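Long-range contacts in truncated hemoglobin from geobacillus stearothermophilus (Geobacillus stearothermophilus, PDB 2BKM), which binds haem and, as a truncated haemoglobin, probably carries or stores oxygen at the haem iron: residues T15-R26 with W88-I99; H46-Q54 with Y62-L71. All coordinates share one frame; numbering follows the deposited sequence.

How the interactions relate
Interaction 1 packs two helices of the small globin fold, and interaction 2 sets helix 42-55 against helix 61-66 and the residues that follow it; they lie on opposite sides of the chain's centre, their own centres about 17 Å apart. Interaction 2 falls within the sequence that separates the two halves of interaction 1. Helices 12-29 and 42-55, which carry their first segments, follow each other in the chain and touch, with A17 CB 3.3 Å from K49 CE. Each contact reaches the haem: interaction 1 brings W88 and Y24 to the ligand side, whereas interaction 2 grips a propionate and one rim of the porphyrin. They meet at the ligand pocket, where Y24 OH lies 3.1 Å from Q48 OE1.

Interaction 1 of 2, residues T15-R26 with W88-I99; sequences TVAKLVEAFYRR and WLACMRAAMDEI. With HEM (protoporphyrin IX containing Fe), chain D; ACT (acetate ion), chain E; OXY (oxygen molecule), chain C.
The F23 ring drops into a pocket formed by W88, C91, M92 and A95, a knob-into-hole arrangement. Its edge is turned to the face of W88 in a T-shaped pair with the planes at 61°, F23 CZ lying 3.3 Å from W88 CE2. M92 bends back at chi2 and chi3, which lays its methyl over the centre of the phenylalanine face, CE 3.9 Å from the ring centroid, as a CH-pi contact. The haem lies against the opposite face of the indole, with W88 CD1 3.3 Å from HEM C3B, while NE1 at the edge donates to the oxygen or acetate modelled at the iron. A serine in place of W88 would probably open a gap between F23 and the porphyrin and leave the iron-bound ligand without its indole N-H donor. Farther along, L19 CD1 rests 3.6 Å from M96 CG, and I99 CG2 reaches A22 CB. At the rim E98 takes two arginines: R25 NH1 meets E98 OE1 at 3.0 Å from above the carboxylate plane, and R26 NE meets E98 OE2 at 3.1 Å. The R26 guanidinium lays one face on A94 CB. The axes of segments 15-26 and 88-98 run at 130° to each other; helix 104-120 touches L19 and M96, and helix 42-55 packs on V20 and Y24.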
loop_
_atom_site.group_PDB
_atom_site.type_symbol
_atom_site.label_atom_id
_atom_site.label_comp_id
_atom_site.label_asym_id
_atom_site.label_seq_id
_atom_site.Cartn_x
_atom_site.Cartn_y
_atom_site.Cartn_z
ATOM N N THR A 15 -4.198 7.074 11.293
ATOM C CA THR A 15 -3.886 5.672 11.014
ATOM C C THR A 15 -3.074 5.557 9.721
ATOM O O THR A 15 -2.091 4.820 9.647
ATOM C CB THR A 15 -5.171 4.871 10.889
ATOM O OG1 THR A 15 -5.837 4.937 12.144
ATOM C CG2 THR A 15 -4.881 3.407 10.604
ATOM N N VAL A 16 -3.492 6.274 8.692
ATOM C CA VAL A 16 -2.759 6.180 7.440
ATOM C C VAL A 16 -1.328 6.604 7.625
ATOM O O VAL A 16 -0.430 5.956 7.114
ATOM C CB VAL A 16 -3.441 6.970 6.306
ATOM C CG1 VAL A 16 -2.594 6.983 5.020
ATOM C CG2 VAL A 16 -4.830 6.398 6.039
ATOM N N ALA A 17 -1.115 7.698 8.362
ATOM C CA ALA A 17 0.246 8.168 8.583
ATOM C C ALA A 17 1.104 7.124 9.279
ATOM O O ALA A 17 2.247 6.891 8.878
ATOM C CB ALA A 17 0.216 9.430 9.433
ATOM N N LYS A 18 0.574 6.554 10.358
ATOM C CA LYS A 18 1.320 5.601 11.110
ATOM C C LYS A 18 1.612 4.380 10.256
ATOM O O LYS A 18 2.686 3.843 10.283
ATOM C CB LYS A 18 0.497 5.152 12.319
ATOM C CG LYS A 18 0.548 6.098 13.471
ATOM C CD LYS A 18 -0.401 5.592 14.521
ATOM C CE LYS A 18 -0.069 6.162 15.876
ATOM N NZ LYS A 18 -0.845 5.403 16.879
ATOM N N LEU A 19 0.594 3.964 9.515
ATOM C CA LEU A 19 0.701 2.768 8.690
ATOM C C LEU A 19 1.787 2.920 7.635
ATOM O O LEU A 19 2.618 2.024 7.449
ATOM C CB LEU A 19 -0.644 2.477 8.015
ATOM C CG LEU A 19 -0.620 1.194 7.170
ATOM C CD1 LEU A 19 -0.284 -0.020 8.024
ATOM C CD2 LEU A 19 -1.998 1.054 6.535
ATOM N N VAL A 20 1.776 4.055 6.940
ATOM C CA VAL A 20 2.761 4.288 5.897
ATOM C C VAL A 20 4.168 4.314 6.453
ATOM O O VAL A 20 5.043 3.722 5.886
ATOM C CB VAL A 20 2.418 5.600 5.156
ATOM C CG1 VAL A 20 3.599 6.102 4.344
ATOM C CG2 VAL A 20 1.200 5.369 4.313
ATOM N N GLU A 21 4.347 5.004 7.574
ATOM C CA GLU A 21 5.655 5.041 8.219
ATOM C C GLU A 21 6.137 3.615 8.521
ATOM O O GLU A 21 7.260 3.244 8.193
ATOM C CB GLU A 21 5.547 5.854 9.506
ATOM C CG GLU A 21 6.898 6.042 10.179
ATOM C CD GLU A 21 6.806 6.400 11.671
ATOM O OE1 GLU A 21 5.686 6.491 12.250
ATOM O OE2 GLU A 21 7.897 6.569 12.273
ATOM N N ALA A 22 5.260 2.802 9.115
ATOM C CA ALA A 22 5.664 1.463 9.461
ATOM C C ALA A 22 5.930 0.608 8.225
ATOM O O ALA A 22 6.869 -0.185 8.178
ATOM C CB ALA A 22 4.585 0.848 10.347
ATOM N N PHE A 23 5.081 0.777 7.229
ATOM C CA PHE A 23 5.181 0.017 6.010
ATOM C C PHE A 23 6.543 0.232 5.310
ATOM O O PHE A 23 7.198 -0.723 4.919
ATOM C CB PHE A 23 4.009 0.365 5.096
ATOM C CG PHE A 23 4.045 -0.374 3.781
ATOM C CD1 PHE A 23 4.243 0.339 2.607
ATOM C CD2 PHE A 23 3.919 -1.759 3.715
ATOM C CE1 PHE A 23 4.277 -0.317 1.391
ATOM C CE2 PHE A 23 3.962 -2.430 2.497
ATOM C CZ PHE A 23 4.139 -1.715 1.336
ATOM N N TYR A 24 6.939 1.499 5.180
ATOM C CA TYR A 24 8.178 1.740 4.430
ATOM C C TYR A 24 9.403 1.324 5.192
ATOM O O TYR A 24 10.425 0.975 4.568
ATOM C CB TYR A 24 8.269 3.141 3.834
ATOM C CG TYR A 24 7.321 3.193 2.686
ATOM C CD1 TYR A 24 6.131 3.892 2.768
ATOM C CD2 TYR A 24 7.588 2.458 1.541
ATOM C CE1 TYR A 24 5.231 3.874 1.717
ATOM C CE2 TYR A 24 6.710 2.422 0.497
ATOM C CZ TYR A 24 5.518 3.136 0.591
ATOM O OH TYR A 24 4.611 3.107 -0.443
ATOM N N ARG A 25 9.321 1.299 6.526
ATOM C CA ARG A 25 10.441 0.695 7.249
ATOM C C ARG A 25 10.578 -0.795 6.903
ATOM O O ARG A 25 11.692 -1.322 6.799
ATOM C CB ARG A 25 10.275 0.839 8.758
ATOM C CG ARG A 25 10.463 2.248 9.251
ATOM C CD ARG A 25 10.605 2.211 10.781
ATOM N NE ARG A 25 9.368 1.796 11.447
ATOM C CZ ARG A 25 8.433 2.655 11.836
ATOM N NH1 ARG A 25 7.330 2.226 12.444
ATOM N NH2 ARG A 25 8.608 3.956 11.610
ATOM N N ARG A 26 9.446 -1.489 6.734
ATOM C CA ARG A 26 9.486 -2.894 6.378
ATOM C C ARG A 26 9.950 -3.086 4.944
ATOM O O ARG A 26 10.694 -3.995 4.653
ATOM C CB ARG A 26 8.111 -3.539 6.571
ATOM C CG ARG A 26 7.544 -3.588 7.998
ATOM C CD ARG A 26 8.500 -4.002 9.095
ATOM N NE ARG A 26 7.664 -4.273 10.266
ATOM C CZ ARG A 26 7.540 -5.459 10.860
ATOM N NH1 ARG A 26 8.240 -6.521 10.460
ATOM N NH2 ARG A 26 6.717 -5.563 11.884
ATOM N N TRP A 88 5.148 -7.433 -0.676
ATOM C CA TRP A 88 4.546 -6.155 -0.381
ATOM C C TRP A 88 3.418 -6.379 0.636
ATOM O O TRP A 88 3.329 -5.690 1.633
ATOM C CB TRP A 88 4.009 -5.596 -1.695
ATOM C CG TRP A 88 3.570 -4.176 -1.681
ATOM C CD1 TRP A 88 4.258 -3.100 -2.192
ATOM C CD2 TRP A 88 2.338 -3.655 -1.169
ATOM N NE1 TRP A 88 3.529 -1.948 -2.045
ATOM C CE2 TRP A 88 2.337 -2.252 -1.433
ATOM C CE3 TRP A 88 1.209 -4.235 -0.578
ATOM C CZ2 TRP A 88 1.298 -1.413 -1.023
ATOM C CZ3 TRP A 88 0.142 -3.388 -0.180
ATOM C CH2 TRP A 88 0.198 -2.000 -0.429
ATOM N N LEU A 89 2.573 -7.373 0.355
ATOM C CA LEU A 89 1.434 -7.623 1.264
ATOM C C LEU A 89 1.930 -8.062 2.631
ATOM O O LEU A 89 1.304 -7.720 3.641
ATOM C CB LEU A 89 0.488 -8.663 0.656
ATOM C CG LEU A 89 -0.250 -8.067 -0.542
ATOM C CD1 LEU A 89 -0.880 -9.238 -1.284
ATOM C CD2 LEU A 89 -1.285 -7.068 -0.088
ATOM N N ALA A 90 3.015 -8.836 2.676
ATOM C CA ALA A 90 3.519 -9.275 3.983
ATOM C C ALA A 90 4.054 -8.092 4.767
ATOM O O ALA A 90 3.880 -8.005 6.005
ATOM C CB ALA A 90 4.610 -10.313 3.781
ATOM N N CYS A 91 4.704 -7.157 4.076
ATOM C CA CYS A 91 5.120 -5.918 4.762
ATOM C C CYS A 91 3.944 -5.156 5.252
ATOM O O CYS A 91 4.000 -4.591 6.334
ATOM C CB CYS A 91 5.959 -5.030 3.863
ATOM S SG CYS A 91 7.617 -5.751 3.523
ATOM N N MET A 92 2.870 -5.120 4.456
ATOM C CA MET A 92 1.683 -4.405 4.865
ATOM C C MET A 92 1.014 -5.035 6.075
ATOM O O MET A 92 0.655 -4.326 7.020
ATOM C CB MET A 92 0.708 -4.249 3.688
ATOM C CG MET A 92 -0.474 -3.454 4.064
ATOM S SD MET A 92 -0.137 -1.764 4.611
ATOM C CE MET A 92 0.255 -0.985 3.032
ATOM N N ARG A 93 0.896 -6.356 6.086
ATOM C CA ARG A 93 0.309 -6.992 7.255
ATOM C C ARG A 93 1.195 -6.710 8.459
ATOM O O ARG A 93 0.661 -6.456 9.550
ATOM C CB ARG A 93 0.252 -8.491 7.078
ATOM C CG ARG A 93 -0.764 -8.966 6.082
ATOM C CD ARG A 93 -1.003 -10.469 6.144
ATOM N NE ARG A 93 0.263 -11.222 6.112
ATOM C CZ ARG A 93 0.883 -11.588 4.986
ATOM N NH1 ARG A 93 0.421 -11.215 3.808
ATOM N NH2 ARG A 93 2.011 -12.269 5.027
ATOM N N ALA A 94 2.518 -6.790 8.304
ATOM C CA ALA A 94 3.406 -6.569 9.441
ATOM C C ALA A 94 3.268 -5.127 9.943
ATOM O O ALA A 94 3.307 -4.888 11.139
ATOM C CB ALA A 94 4.869 -6.856 9.036
ATOM N N ALA A 95 3.111 -4.176 9.027
ATOM C CA ALA A 95 2.964 -2.778 9.413
ATOM C C ALA A 95 1.630 -2.567 10.119
ATOM O O ALA A 95 1.578 -1.817 11.094
ATOM C CB ALA A 95 3.076 -1.885 8.184
ATOM N N MET A 96 0.550 -3.175 9.609
ATOM C CA MET A 96 -0.747 -3.075 10.271
ATOM C C MET A 96 -0.640 -3.639 11.660
ATOM O O MET A 96 -1.122 -3.012 12.602
ATOM C CB MET A 96 -1.842 -3.784 9.479
ATOM C CG MET A 96 -2.168 -3.078 8.197
ATOM S SD MET A 96 -3.232 -4.066 7.150
ATOM C CE MET A 96 -3.787 -2.831 5.990
ATOM N N ASP A 97 0.004 -4.796 11.787
ATOM C CA ASP A 97 0.151 -5.391 13.133
ATOM C C ASP A 97 0.960 -4.440 14.026
ATOM O O ASP A 97 0.595 -4.216 15.215
ATOM C CB ASP A 97 0.876 -6.708 13.081
ATOM C CG ASP A 97 0.113 -7.796 12.396
ATOM O OD1 ASP A 97 -1.108 -7.682 12.178
ATOM O OD2 ASP A 97 0.765 -8.815 12.050
ATOM N N GLU A 98 2.013 -3.855 13.478
ATOM C CA GLU A 98 2.954 -3.068 14.294
ATOM C C GLU A 98 2.249 -1.854 14.843
ATOM O O GLU A 98 2.519 -1.464 15.969
ATOM C CB GLU A 98 4.117 -2.633 13.433
ATOM C CG GLU A 98 5.122 -1.751 14.139
ATOM C CD GLU A 98 6.345 -1.483 13.271
ATOM O OE1 GLU A 98 7.073 -0.541 13.593
ATOM O OE2 GLU A 98 6.568 -2.218 12.278
ATOM N N ILE A 99 1.364 -1.238 14.069
ATOM C CA ILE A 99 0.719 -0.001 14.527
ATOM C C ILE A 99 -0.505 -0.330 15.351
ATOM O O ILE A 99 -1.236 0.573 15.789
ATOM C CB ILE A 99 0.374 0.959 13.389
ATOM C CG1 ILE A 99 -0.733 0.373 12.457
ATOM C CG2 ILE A 99 1.657 1.319 12.621
ATOM C CD1 ILE A 99 -1.409 1.479 11.630
HETATM C CHA HEM D . 4.966 3.220 -6.640
HETATM C CHB HEM D . 6.413 -1.337 -6.085
HETATM C CHC HEM D . 1.838 -2.551 -5.040
HETATM C CHD HEM D . 0.723 2.097 -4.599
HETATM C C1A HEM D . 5.721 2.087 -6.528
HETATM C C2A HEM D . 7.144 2.051 -6.792
HETATM C C3A HEM D . 7.540 0.789 -6.638
HETATM C C4A HEM D . 6.388 0.002 -6.284
HETATM C CMA HEM D . 8.978 0.262 -6.796
HETATM C CAA HEM D . 8.018 3.266 -7.149
HETATM C CBA HEM D . 8.166 4.148 -5.924
HETATM C CGA HEM D . 8.699 5.533 -6.237
HETATM O O1A HEM D . 9.105 5.836 -7.407
HETATM O O2A HEM D . 8.695 6.386 -5.313
HETATM C C1B HEM D . 5.285 -2.053 -5.804
HETATM C C2B HEM D . 5.220 -3.497 -5.704
HETATM C C3B HEM D . 3.956 -3.819 -5.449
HETATM C C4B HEM D . 3.152 -2.624 -5.351
HETATM C CMB HEM D . 6.408 -4.474 -5.834
HETATM C CAB HEM D . 3.438 -5.235 -5.255
HETATM C CBB HEM D . 2.201 -5.605 -5.609
HETATM C C1C HEM D . 1.150 -1.395 -4.738
HETATM C C2C HEM D . -0.152 -1.325 -4.120
HETATM C C3C HEM D . -0.424 -0.017 -4.024
HETATM C C4C HEM D . 0.683 0.740 -4.552
HETATM C CMC HEM D . -1.038 -2.524 -3.670
HETATM C CAC HEM D . -1.647 0.679 -3.405
HETATM C CBC HEM D . -2.745 0.069 -2.982
HETATM C C1D HEM D . 1.746 2.808 -5.143
HETATM C C2D HEM D . 1.704 4.236 -5.342
HETATM C C3D HEM D . 3.003 4.568 -5.983
HETATM C C4D HEM D . 3.696 3.315 -6.150
HETATM C CMD HEM D . 0.576 5.194 -4.936
HETATM C CAD HEM D . 3.473 5.948 -6.399
HETATM C CBD HEM D . 3.196 6.147 -7.895
HETATM C CGD HEM D . 3.821 7.469 -8.271
HETATM O O1D HEM D . 5.075 7.541 -8.495
HETATM O O2D HEM D . 3.047 8.465 -8.271
HETATM N NA HEM D . 5.299 0.810 -6.226
HETATM N NB HEM D . 4.008 -1.577 -5.587
HETATM N NC HEM D . 1.638 -0.131 -4.964
HETATM N ND HEM D . 2.939 2.306 -5.626
HETATM FE FE HEM D . 3.461 0.354 -5.619
HETATM C C ACT E . 4.450 1.499 -2.887
HETATM O O ACT E . 4.609 1.136 -1.724
HETATM O OXT ACT E . 3.924 0.685 -3.623
HETATM C CH3 ACT E . 4.847 2.845 -3.361
HETATM O O1 OXY C . 3.834 0.020 -3.716
HETATM O O2 OXY C . 4.543 0.780 -3.146
HETATM O O HOH W 1 -0.010 2.852 16.809
HETATM O O HOH W 2 8.163 -0.890 10.563
#

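Interaction 2 of 2, residues H46-Q54 with Y62-L71; sequences HKQKQFLTQ and YTAEHGHPML. Unlike the reference sequence in segment 46-54: H46 (reference Arg). With HEM (protoporphyrin IX containing Fe), chain D.
Y62, F51 and Q54 bury the most surface here. The Y62 side chain is a knob among K47, Q50, F51 and Q54, and its ring is covered on both faces, by the edge of F51 on one and by H66 CD2 on the other. The F51-Y62 pair is T-shaped, its planes at 89° and centroids 5.8 Å apart. With CG anti to the backbone N (chi1 179°), the phenol extends past helix 42-55 to the haem, where Y62 OH makes a very short hydrogen bond to propionate atom O2D; K47 NZ holds O1D of the same group at 2.8 Å. F51 also meets the porphyrin, P69 of the loop and L71 at the start of helix 71-75: CZ lies 3.4 Å from L71 CD1, CE1 meets P69 CB, and CE2 abuts the haem vinyl carbons. The Q54 amide binds backbone and side chain near the start of helix 61-66. Its OE1 accepts from T63 N at 2.9 Å on a lone pair in the carbonyl plane and more weakly from Y62 N, and its NE2 donates to T63 OG1. At the other end Q50 divides its amide between two partners, OE1 taking the in-plane N-H of H66 NE2 at 2.6 Å and NE2 giving to E65 OE1. H46, an arginine in the reference sequence, donates from NE2 to E65 OE1 at 3.0 Å, from the same face of the carboxylate as Q50 NE2. Helix 42-55 is thus flanked by helix 61-66 and by helix 12-29, which K49 and L52 touch, while L52 and L71 pack on helix 104-120.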
loop_
_atom_site.group_PDB
_atom_site.type_symbol
_atom_site.label_atom_id
_atom_site.label_comp_id
_atom_site.label_asym_id
_atom_site.label_seq_id
_atom_site.Cartn_x
_atom_site.Cartn_y
_atom_site.Cartn_z
ATOM N N HIS A 46 5.318 9.768 0.884
ATOM C CA HIS A 46 4.415 10.883 0.731
ATOM C C HIS A 46 3.303 10.523 -0.242
ATOM O O HIS A 46 2.136 10.723 0.015
ATOM C CB HIS A 46 5.215 12.091 0.230
ATOM C CG HIS A 46 4.380 13.223 -0.251
ATOM N ND1 HIS A 46 3.584 13.976 0.586
ATOM C CD2 HIS A 46 4.241 13.756 -1.488
ATOM C CE1 HIS A 46 2.984 14.922 -0.118
ATOM N NE2 HIS A 46 3.359 14.802 -1.380
ATOM N N LYS A 47 3.687 9.935 -1.361
ATOM C CA LYS A 47 2.707 9.606 -2.380
ATOM C C LYS A 47 1.757 8.541 -1.888
ATOM O O LYS A 47 0.591 8.595 -2.162
ATOM C CB LYS A 47 3.407 9.075 -3.619
ATOM C CG LYS A 47 4.127 10.141 -4.432
ATOM C CD LYS A 47 4.921 9.484 -5.555
ATOM C CE LYS A 47 5.493 10.530 -6.491
ATOM N NZ LYS A 47 6.267 9.851 -7.576
ATOM N N GLN A 48 2.283 7.556 -1.161
ATOM C CA GLN A 48 1.428 6.494 -0.668
ATOM C C GLN A 48 0.453 6.989 0.387
ATOM O O GLN A 48 -0.677 6.531 0.447
ATOM C CB GLN A 48 2.297 5.399 -0.064
ATOM C CG GLN A 48 1.545 4.111 0.284
ATOM C CD GLN A 48 1.062 3.379 -0.960
ATOM O OE1 GLN A 48 1.741 2.435 -1.418
ATOM N NE2 GLN A 48 -0.057 3.806 -1.531
ATOM N N LYS A 49 0.906 7.894 1.240
ATOM C CA LYS A 49 -0.033 8.482 2.189
ATOM C C LYS A 49 -1.182 9.163 1.444
ATOM O O LYS A 49 -2.356 9.003 1.773
ATOM C CB LYS A 49 0.670 9.468 3.093
ATOM C CG LYS A 49 -0.307 10.075 4.064
ATOM C CD LYS A 49 0.314 10.764 5.245
ATOM C CE LYS A 49 -0.594 10.627 6.487
ATOM N NZ LYS A 49 -2.123 10.669 6.384
ATOM N N GLN A 50 -0.832 9.929 0.402
ATOM C CA GLN A 50 -1.866 10.578 -0.407
ATOM C C GLN A 50 -2.765 9.566 -1.100
ATOM O O GLN A 50 -3.990 9.672 -1.079
ATOM C CB GLN A 50 -1.225 11.475 -1.467
ATOM C CG GLN A 50 -0.485 12.633 -0.861
ATOM C CD GLN A 50 0.231 13.412 -1.907
ATOM O OE1 GLN A 50 0.875 12.849 -2.781
ATOM N NE2 GLN A 50 0.102 14.716 -1.845
ATOM N N PHE A 51 -2.148 8.530 -1.675
ATOM C CA PHE A 51 -2.912 7.550 -2.390
ATOM C C PHE A 51 -3.871 6.778 -1.486
ATOM O O PHE A 51 -5.022 6.626 -1.818
ATOM C CB PHE A 51 -2.010 6.565 -3.134
ATOM C CG PHE A 51 -2.799 5.542 -3.844
ATOM C CD1 PHE A 51 -3.468 5.892 -5.003
ATOM C CD2 PHE A 51 -2.995 4.253 -3.297
ATOM C CE1 PHE A 51 -4.312 4.948 -5.651
ATOM C CE2 PHE A 51 -3.806 3.324 -3.912
ATOM C CZ PHE A 51 -4.488 3.647 -5.086
ATOM N N LEU A 52 -3.356 6.294 -0.363
ATOM C CA LEU A 52 -4.182 5.457 0.484
ATOM C C LEU A 52 -5.333 6.280 1.065
ATOM O O LEU A 52 -6.444 5.785 1.191
ATOM C CB LEU A 52 -3.353 4.847 1.604
ATOM C CG LEU A 52 -2.370 3.757 1.135
ATOM C CD1 LEU A 52 -1.568 3.324 2.315
ATOM C CD2 LEU A 52 -3.131 2.595 0.500
ATOM N N THR A 53 -5.078 7.564 1.317
ATOM C CA THR A 53 -6.147 8.446 1.782
ATOM C C THR A 53 -7.293 8.447 0.776
ATOM O O THR A 53 -8.444 8.216 1.114
ATOM C CB THR A 53 -5.563 9.870 1.983
ATOM O OG1 THR A 53 -4.623 9.814 3.064
ATOM C CG2 THR A 53 -6.708 10.851 2.287
ATOM N N GLN A 54 -6.953 8.675 -0.481
ATOM C CA GLN A 54 -7.944 8.709 -1.529
ATOM C C GLN A 54 -8.570 7.344 -1.762
ATOM O O GLN A 54 -9.762 7.230 -1.919
ATOM C CB GLN A 54 -7.224 9.266 -2.757
ATOM C CG GLN A 54 -7.924 9.248 -4.062
ATOM C CD GLN A 54 -7.067 9.933 -5.092
ATOM O OE1 GLN A 54 -6.368 10.901 -4.793
ATOM N NE2 GLN A 54 -7.110 9.435 -6.316
ATOM N N TYR A 62 -4.078 12.326 -3.732
ATOM C CA TYR A 62 -3.116 11.857 -4.682
ATOM C C TYR A 62 -3.366 12.470 -6.060
ATOM O O TYR A 62 -2.442 12.997 -6.672
ATOM C CB TYR A 62 -3.139 10.310 -4.743
ATOM C CG TYR A 62 -2.145 9.771 -5.751
ATOM C CD1 TYR A 62 -0.849 9.414 -5.374
ATOM C CD2 TYR A 62 -2.485 9.694 -7.117
ATOM C CE1 TYR A 62 0.069 8.944 -6.315
ATOM C CE2 TYR A 62 -1.559 9.223 -8.059
ATOM C CZ TYR A 62 -0.309 8.850 -7.657
ATOM O OH TYR A 62 0.574 8.428 -8.612
ATOM N N THR A 63 -4.614 12.418 -6.508
ATOM C CA THR A 63 -4.941 12.969 -7.826
ATOM C C THR A 63 -4.558 14.445 -7.878
ATOM O O THR A 63 -3.987 14.908 -8.872
ATOM C CB THR A 63 -6.383 12.755 -8.145
ATOM O OG1 THR A 63 -6.584 11.353 -8.388
ATOM C CG2 THR A 63 -6.766 13.507 -9.428
ATOM N N ALA A 64 -4.837 15.152 -6.795
ATOM C CA ALA A 64 -4.600 16.604 -6.739
ATOM C C ALA A 64 -3.153 16.912 -7.048
ATOM O O ALA A 64 -2.843 17.882 -7.725
ATOM C CB ALA A 64 -4.986 17.163 -5.379
ATOM N N GLU A 65 -2.242 16.088 -6.559
ATOM C CA GLU A 65 -0.846 16.367 -6.787
ATOM C C GLU A 65 -0.233 15.629 -7.958
ATOM O O GLU A 65 0.714 16.139 -8.570
ATOM C CB GLU A 65 -0.043 16.126 -5.501
ATOM C CG GLU A 65 1.400 16.578 -5.599
ATOM C CD GLU A 65 2.192 16.323 -4.318
ATOM O OE1 GLU A 65 1.610 16.394 -3.218
ATOM O OE2 GLU A 65 3.414 16.086 -4.440
ATOM N N HIS A 66 -0.692 14.415 -8.253
ATOM C CA HIS A 66 0.003 13.584 -9.222
ATOM C C HIS A 66 -0.850 13.156 -10.409
ATOM O O HIS A 66 -0.336 12.496 -11.306
ATOM C CB HIS A 66 0.537 12.322 -8.525
ATOM C CG HIS A 66 1.254 12.619 -7.254
ATOM N ND1 HIS A 66 2.533 13.132 -7.223
ATOM C CD2 HIS A 66 0.856 12.527 -5.962
ATOM C CE1 HIS A 66 2.900 13.319 -5.968
ATOM N NE2 HIS A 66 1.893 12.972 -5.185
ATOM N N GLY A 67 -2.134 13.489 -10.397
ATOM C CA GLY A 67 -3.003 13.032 -11.459
ATOM C C GLY A 67 -3.589 11.669 -11.148
ATOM O O GLY A 67 -3.387 11.115 -10.057
ATOM N N HIS A 68 -4.336 11.121 -12.086
ATOM C CA HIS A 68 -4.998 9.834 -11.834
ATOM C C HIS A 68 -3.974 8.778 -11.416
ATOM O O HIS A 68 -2.852 8.758 -11.911
ATOM C CB HIS A 68 -5.796 9.391 -13.055
ATOM C CG HIS A 68 -7.061 10.182 -13.265
ATOM N ND1 HIS A 68 -7.628 10.967 -12.283
ATOM C CD2 HIS A 68 -7.879 10.283 -14.342
ATOM C CE1 HIS A 68 -8.725 11.537 -12.751
ATOM N NE2 HIS A 68 -8.903 11.134 -13.999
ATOM N N PRO A 69 -4.336 7.935 -10.436
ATOM C CA PRO A 69 -3.407 6.895 -9.998
ATOM C C PRO A 69 -2.882 5.994 -11.117
ATOM O O PRO A 69 -1.690 5.712 -11.141
ATOM C CB PRO A 69 -4.244 6.102 -8.998
ATOM C CG PRO A 69 -5.251 7.113 -8.442
ATOM C CD PRO A 69 -5.569 7.976 -9.642
ATOM N N MET A 70 -3.751 5.571 -12.025
ATOM C CA MET A 70 -3.386 4.620 -13.092
ATOM C C MET A 70 -2.306 3.671 -12.572
ATOM O O MET A 70 -1.216 3.514 -13.163
ATOM C CB MET A 70 -2.931 5.342 -14.363
ATOM C CG MET A 70 -1.763 6.256 -14.213
ATOM S SD MET A 70 -1.347 6.998 -15.814
ATOM C CE MET A 70 0.394 7.383 -15.555
ATOM N N LEU A 71 -2.615 3.031 -11.454
ATOM C CA LEU A 71 -1.576 2.375 -10.692
ATOM C C LEU A 71 -0.981 1.240 -11.476
ATOM O O LEU A 71 0.214 1.065 -11.475
ATOM C CB LEU A 71 -2.118 1.823 -9.387
ATOM C CG LEU A 71 -2.230 2.712 -8.156
ATOM C CD1 LEU A 71 -2.473 1.727 -7.020
ATOM C CD2 LEU A 71 -1.031 3.567 -7.888
HETATM C CHA HEM D . 4.966 3.220 -6.640
HETATM C CHB HEM D . 6.413 -1.337 -6.085
HETATM C CHC HEM D . 1.838 -2.551 -5.040
HETATM C CHD HEM D . 0.723 2.097 -4.599
HETATM C C1A HEM D . 5.721 2.087 -6.528
HETATM C C2A HEM D . 7.144 2.051 -6.792
HETATM C C3A HEM D . 7.540 0.789 -6.638
HETATM C C4A HEM D . 6.388 0.002 -6.284
HETATM C CMA HEM D . 8.978 0.262 -6.796
HETATM C CAA HEM D . 8.018 3.266 -7.149
HETATM C CBA HEM D . 8.166 4.148 -5.924
HETATM C CGA HEM D . 8.699 5.533 -6.237
HETATM O O1A HEM D . 9.105 5.836 -7.407
HETATM O O2A HEM D . 8.695 6.386 -5.313
HETATM C C1B HEM D . 5.285 -2.053 -5.804
HETATM C C2B HEM D . 5.220 -3.497 -5.704
HETATM C C3B HEM D . 3.956 -3.819 -5.449
HETATM C C4B HEM D . 3.152 -2.624 -5.351
HETATM C CMB HEM D . 6.408 -4.474 -5.834
HETATM C CAB HEM D . 3.438 -5.235 -5.255
HETATM C CBB HEM D . 2.201 -5.605 -5.609
HETATM C C1C HEM D . 1.150 -1.395 -4.738
HETATM C C2C HEM D . -0.152 -1.325 -4.120
HETATM C C3C HEM D . -0.424 -0.017 -4.024
HETATM C C4C HEM D . 0.683 0.740 -4.552
HETATM C CMC HEM D . -1.038 -2.524 -3.670
HETATM C CAC HEM D . -1.647 0.679 -3.405
HETATM C CBC HEM D . -2.745 0.069 -2.982
HETATM C C1D HEM D . 1.746 2.808 -5.143
HETATM C C2D HEM D . 1.704 4.236 -5.342
HETATM C C3D HEM D . 3.003 4.568 -5.983
HETATM C C4D HEM D . 3.696 3.315 -6.150
HETATM C CMD HEM D . 0.576 5.194 -4.936
HETATM C CAD HEM D . 3.473 5.948 -6.399
HETATM C CBD HEM D . 3.196 6.147 -7.895
HETATM C CGD HEM D . 3.821 7.469 -8.271
HETATM O O1D HEM D . 5.075 7.541 -8.495
HETATM O O2D HEM D . 3.047 8.465 -8.271
HETATM N NA HEM D . 5.299 0.810 -6.226
HETATM N NB HEM D . 4.008 -1.577 -5.587
HETATM N NC HEM D . 1.638 -0.131 -4.964
HETATM N ND HEM D . 2.939 2.306 -5.626
HETATM FE FE HEM D . 3.461 0.354 -5.619
#